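Local coordinates for protein amino Transferase (Eubacterium rectale, PDB 3ELE) that probably transfers amino groups between amino acids and 2-oxo acids with the help of bound pyridoxal-5'-phosphate, as a class I and II aminotransferase, at residues Ser198-Leu201 with Glu202-Ser205; Glu265-Lys269 with Ala270-Ala274. All blocks are in the same frame, centred on the assembly; numbering follows the deposited sequence.

Contact 1 of 2, residues Ser198-Leu201 with Glu202-Ser205; sequences SDLL and EKKS
S205 folds its hydroxyl back onto the carbonyl of L201, one turn earlier in helix 191-208, the helical connection of the beta-alpha-beta crossover between parallel strands 173-178 and 213-217. With OG beside its own backbone N (chi1 -69°), it donates to L201 O at 2.7 Å. S205 N bonds the same oxygen at 2.8 Å, and the two donors arrive from opposite faces of the carbonyl plane, OG lying 38° out of it. Serine suits this position because its short arm can return to the helix backbone and still join a bond with I212 N near the start of the next strand. An alanine here removes the hydroxyl, and is likely to leave L201 O with its backbone donor alone and I212 N without this partner.

On another side of the helix L200 and K204 run side by side in the same direction, CD1 of L200 meeting CG of K204 at 4.1 Å. Leucine fits because its branch packs against F162 and L165 of helix 162-167, while the lysine contributes aliphatic carbons below an ammonium paired with E207. K203 sends its ammonium group to E166 in a salt bridge. L201, buried like L200, touches I169 and Y237.

The acidic pair lies on the exposed side. D199 and E202 would be expected to repel, their nearest oxygens, OD1 and OE1, standing 4.5 Å apart; a water between them probably eases the repulsion. It donates one hydrogen to D199 OD1 at 2.7 Å and the other to E202 OE1, also at 2.7 Å.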
loop_
_atom_site.group_PDB
_atom_site.type_symbol
_atom_site.label_atom_id
_atom_site.label_comp_id
_atom_site.label_asym_id
_atom_site.label_seq_id
_atom_site.Cartn_x
_atom_site.Cartn_y
_atom_site.Cartn_z
ATOM N N SER A 198 15.521 8.445 25.789
ATOM C CA SER A 198 14.859 9.735 25.648
ATOM C C SER A 198 15.766 10.882 26.075
ATOM O O SER A 198 15.866 11.857 25.352
ATOM C CB SER A 198 13.546 9.746 26.402
ATOM O OG SER A 198 12.730 8.690 25.914
ATOM N N ASP A 199 16.471 10.727 27.194
ATOM C CA ASP A 199 17.428 11.758 27.654
ATOM C C ASP A 199 18.596 11.954 26.682
ATOM O O ASP A 199 18.981 13.085 26.415
ATOM C CB ASP A 199 17.990 11.439 29.048
ATOM C CG ASP A 199 16.923 11.437 30.143
ATOM O OD1 ASP A 199 15.844 12.060 29.979
ATOM O OD2 ASP A 199 17.187 10.806 31.188
ATOM N N LEU A 200 19.136 10.856 26.162
ATOM C CA LEU A 200 20.247 10.880 25.204
ATOM C C LEU A 200 19.859 11.607 23.917
ATOM O O LEU A 200 20.574 12.502 23.471
ATOM C CB LEU A 200 20.724 9.450 24.878
ATOM C CG LEU A 200 21.859 9.255 23.851
ATOM C CD1 LEU A 200 23.150 9.969 24.265
ATOM C CD2 LEU A 200 22.074 7.751 23.625
ATOM N N LEU A 201 18.729 11.215 23.337
ATOM C CA LEU A 201 18.246 11.802 22.082
ATOM C C LEU A 201 17.826 13.256 22.216
ATOM O O LEU A 201 18.096 14.059 21.306
ATOM C CB LEU A 201 17.138 10.937 21.464
ATOM C CG LEU A 201 17.522 9.509 21.049
ATOM C CD1 LEU A 201 16.346 8.895 20.271
ATOM C CD2 LEU A 201 18.780 9.466 20.218
ATOM N N GLU A 202 17.196 13.606 23.336
ATOM C CA GLU A 202 16.873 15.019 23.632
ATOM C C GLU A 202 18.169 15.868 23.676
ATOM O O GLU A 202 18.222 16.955 23.093
ATOM C CB GLU A 202 16.110 15.130 24.963
ATOM C CG GLU A 202 15.674 16.544 25.374
ATOM C CD GLU A 202 15.266 16.634 26.860
ATOM O OE1 GLU A 202 14.727 15.640 27.412
ATOM O OE2 GLU A 202 15.494 17.695 27.476
ATOM N N LYS A 203 19.187 15.368 24.381
ATOM C CA LYS A 203 20.503 16.026 24.495
ATOM C C LYS A 203 21.180 16.155 23.119
ATOM O O LYS A 203 21.619 17.246 22.767
ATOM C CB LYS A 203 21.395 15.268 25.505
ATOM C CG LYS A 203 22.890 15.597 25.542
ATOM C CD LYS A 203 23.659 14.554 26.380
ATOM C CE LYS A 203 25.039 14.206 25.805
ATOM N NZ LYS A 203 25.536 12.907 26.371
ATOM N N LYS A 204 21.250 15.054 22.353
ATOM C CA LYS A 204 21.859 15.086 20.991
ATOM C C LYS A 204 21.058 15.917 19.978
ATOM O O LYS A 204 21.659 16.505 19.079
ATOM C CB LYS A 204 22.118 13.687 20.438
ATOM C CG LYS A 204 23.077 12.811 21.266
ATOM C CD LYS A 204 24.512 13.329 21.370
ATOM C CE LYS A 204 25.245 13.334 20.066
ATOM N NZ LYS A 204 26.700 13.628 20.295
ATOM N N SER A 205 19.732 15.992 20.138
ATOM C CA SER A 205 18.864 16.827 19.300
ATOM C C SER A 205 19.223 18.309 19.455
ATOM O O SER A 205 19.287 19.030 18.465
ATOM C CB SER A 205 17.373 16.633 19.617
ATOM O OG SER A 205 16.913 15.354 19.231
HETATM O O HOH W 1 14.121 13.144 28.200
#

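Contact 2 of 2, residues Glu265-Lys269 with Ala270-Ala274; sequences EVYDK and AELYA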
loop_
_atom_site.group_PDB
_atom_site.type_symbol
_atom_site.label_atom_id
_atom_site.label_comp_id
_atom_site.label_asym_id
_atom_site.label_seq_id
_atom_site.Cartn_x
_atom_site.Cartn_y
_atom_site.Cartn_z
ATOM N N GLU A 265 2.843 16.779 20.668
ATOM C CA GLU A 265 4.097 17.243 21.281
ATOM C C GLU A 265 5.331 17.130 20.404
ATOM O O GLU A 265 6.402 17.506 20.842
ATOM C CB GLU A 265 4.348 16.587 22.658
ATOM C CG GLU A 265 3.307 16.959 23.735
ATOM C CD GLU A 265 1.931 16.358 23.496
ATOM O OE1 GLU A 265 1.842 15.265 22.904
ATOM O OE2 GLU A 265 0.933 16.972 23.896
ATOM N N VAL A 266 5.208 16.609 19.182
ATOM C CA VAL A 266 6.311 16.651 18.214
ATOM C C VAL A 266 6.575 18.132 17.909
ATOM O O VAL A 266 5.668 18.963 18.098
ATOM C CB VAL A 266 6.042 15.852 16.907
ATOM C CG1 VAL A 266 5.971 14.363 17.202
ATOM C CG2 VAL A 266 4.774 16.328 16.178
ATOM N N TYR A 267 7.800 18.444 17.467
ATOM C CA TYR A 267 8.277 19.823 17.177
ATOM C C TYR A 267 7.238 20.706 16.445
ATOM O O TYR A 267 7.088 21.882 16.767
ATOM C CB TYR A 267 9.633 19.788 16.390
ATOM C CG TYR A 267 9.440 19.456 14.924
ATOM C CD1 TYR A 267 9.024 18.162 14.514
ATOM C CD2 TYR A 267 9.539 20.447 13.949
ATOM C CE1 TYR A 267 8.767 17.877 13.167
ATOM C CE2 TYR A 267 9.287 20.161 12.605
ATOM C CZ TYR A 267 8.905 18.865 12.224
ATOM O OH TYR A 267 8.663 18.566 10.902
ATOM N N ASP A 268 6.524 20.112 15.480
ATOM C CA ASP A 268 5.490 20.788 14.677
ATOM C C ASP A 268 4.559 19.689 14.107
ATOM O O ASP A 268 4.828 19.134 13.048
ATOM C CB ASP A 268 6.159 21.645 13.568
ATOM C CG ASP A 268 5.189 22.593 12.856
ATOM O OD1 ASP A 268 3.974 22.316 12.739
ATOM O OD2 ASP A 268 5.666 23.650 12.396
ATOM N N LYS A 269 3.494 19.364 14.847
ATOM C CA LYS A 269 2.529 18.325 14.450
ATOM C C LYS A 269 1.905 18.573 13.101
ATOM O O LYS A 269 1.866 17.664 12.284
ATOM C CB LYS A 269 1.441 18.125 15.518
ATOM C CG LYS A 269 0.525 16.918 15.284
ATOM C CD LYS A 269 -0.758 17.253 14.546
ATOM C CE LYS A 269 -1.520 16.017 14.204
ATOM N NZ LYS A 269 -2.724 16.370 13.407
ATOM N N ALA A 270 1.436 19.799 12.853
ATOM C CA ALA A 270 0.813 20.131 11.571
ATOM C C ALA A 270 1.765 19.818 10.404
ATOM O O ALA A 270 1.370 19.157 9.432
ATOM C CB ALA A 270 0.356 21.584 11.551
ATOM N N GLU A 271 3.026 20.225 10.547
ATOM C CA GLU A 271 4.037 20.020 9.499
ATOM C C GLU A 271 4.421 18.556 9.274
ATOM O O GLU A 271 4.570 18.129 8.118
ATOM C CB GLU A 271 5.306 20.804 9.813
ATOM C CG GLU A 271 6.426 20.637 8.795
ATOM C CD GLU A 271 7.583 21.530 9.108
ATOM O OE1 GLU A 271 7.375 22.742 9.053
ATOM O OE2 GLU A 271 8.680 21.015 9.405
ATOM N N LEU A 272 4.663 17.838 10.370
ATOM C CA LEU A 272 5.034 16.418 10.321
ATOM C C LEU A 272 3.865 15.559 9.854
ATOM O O LEU A 272 4.052 14.596 9.098
ATOM C CB LEU A 272 5.552 15.936 11.688
ATOM C CG LEU A 272 6.056 14.474 11.785
ATOM C CD1 LEU A 272 7.077 14.131 10.706
ATOM C CD2 LEU A 272 6.622 14.191 13.189
ATOM N N TYR A 273 2.660 15.880 10.319
ATOM C CA TYR A 273 1.465 15.157 9.885
ATOM C C TYR A 273 1.227 15.383 8.394
ATOM O O TYR A 273 0.839 14.457 7.710
ATOM C CB TYR A 273 0.252 15.559 10.699
ATOM C CG TYR A 273 -0.943 14.672 10.525
ATOM C CD1 TYR A 273 -1.122 13.557 11.329
ATOM C CD2 TYR A 273 -1.927 14.969 9.575
ATOM C CE1 TYR A 273 -2.249 12.734 11.192
ATOM C CE2 TYR A 273 -3.070 14.160 9.432
ATOM C CZ TYR A 273 -3.221 13.043 10.244
ATOM O OH TYR A 273 -4.342 12.250 10.110
ATOM N N ALA A 274 1.498 16.594 7.899
ATOM C CA ALA A 274 1.399 16.900 6.468
ATOM C C ALA A 274 2.375 16.015 5.690
ATOM O O ALA A 274 1.958 15.387 4.718
ATOM C CB ALA A 274 1.658 18.403 6.191
#
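Y267 gives its phenol hydrogen to E271, OH to OE2 at 2.9 Å, and the carboxylate oxygen sits at the edge of the ring, near its plane. The ring and carboxylate planes are 68° apart, and the hydroxyl meets OE2 on the anti side, tilted 30° out of the carboxylate plane. D268 presses CG against CB of E271 at 3.5 Å, and its OD1 accepts E271 N at 3.2 Å, the amide lying well above the carboxylate plane. Two carboxylates stacked this closely, D268 OD2 being 3.9 Å from E271 OE1, would probably repel; the tyrosine hydroxyl and the positive end of the helix dipole are likely to offset this.

Here helix 269-282 begins. D268 is its N-cap, a place that suits aspartate because its short side chain can fold back to the amide of E271 in the first turn, where the helix has no preceding turn to supply acceptors. A hydrophobic staple flanks the cap: Y267 CE1 lies 4.0 Å from L272 CB, and V266 meets the CD2 methyl of the same buried leucine.

One turn apart on the new helix, K269 lies alongside Y273. A bend at chi2 (-94°) swings the lysine chain so that NZ stands over one face of the phenol ring, 4.0 Å from its centroid, in a cation-pi contact. Both ends are fixed further out, NZ by D100 O and Y273 OH by L102 O. Beyond the staple comes the second subunit, whose V4 packs on Y267 and L272 and whose M2 packs on E271.

How the contacts relate
Both contacts are local and partly buried, one within a helix and one where a loop turns into a helix, and they hold different elements. Their centres are 19 Å apart and their nearest atoms do not touch. Contact 1 lies within helix 191-208, with regular backbone bonds throughout, buried leucines facing neighbouring elements of the same chain and charged groups on the surface. Contact 2 is a helix start, where an aspartate side chain caps a first-turn amide; one aromatic ring packs beside the cap and another receives a lysine over its face. Acidic neighbours occur in both, bridged by water in one and accompanied by a tyrosine hydroxyl in the other. Contact 2 alone meets the second subunit.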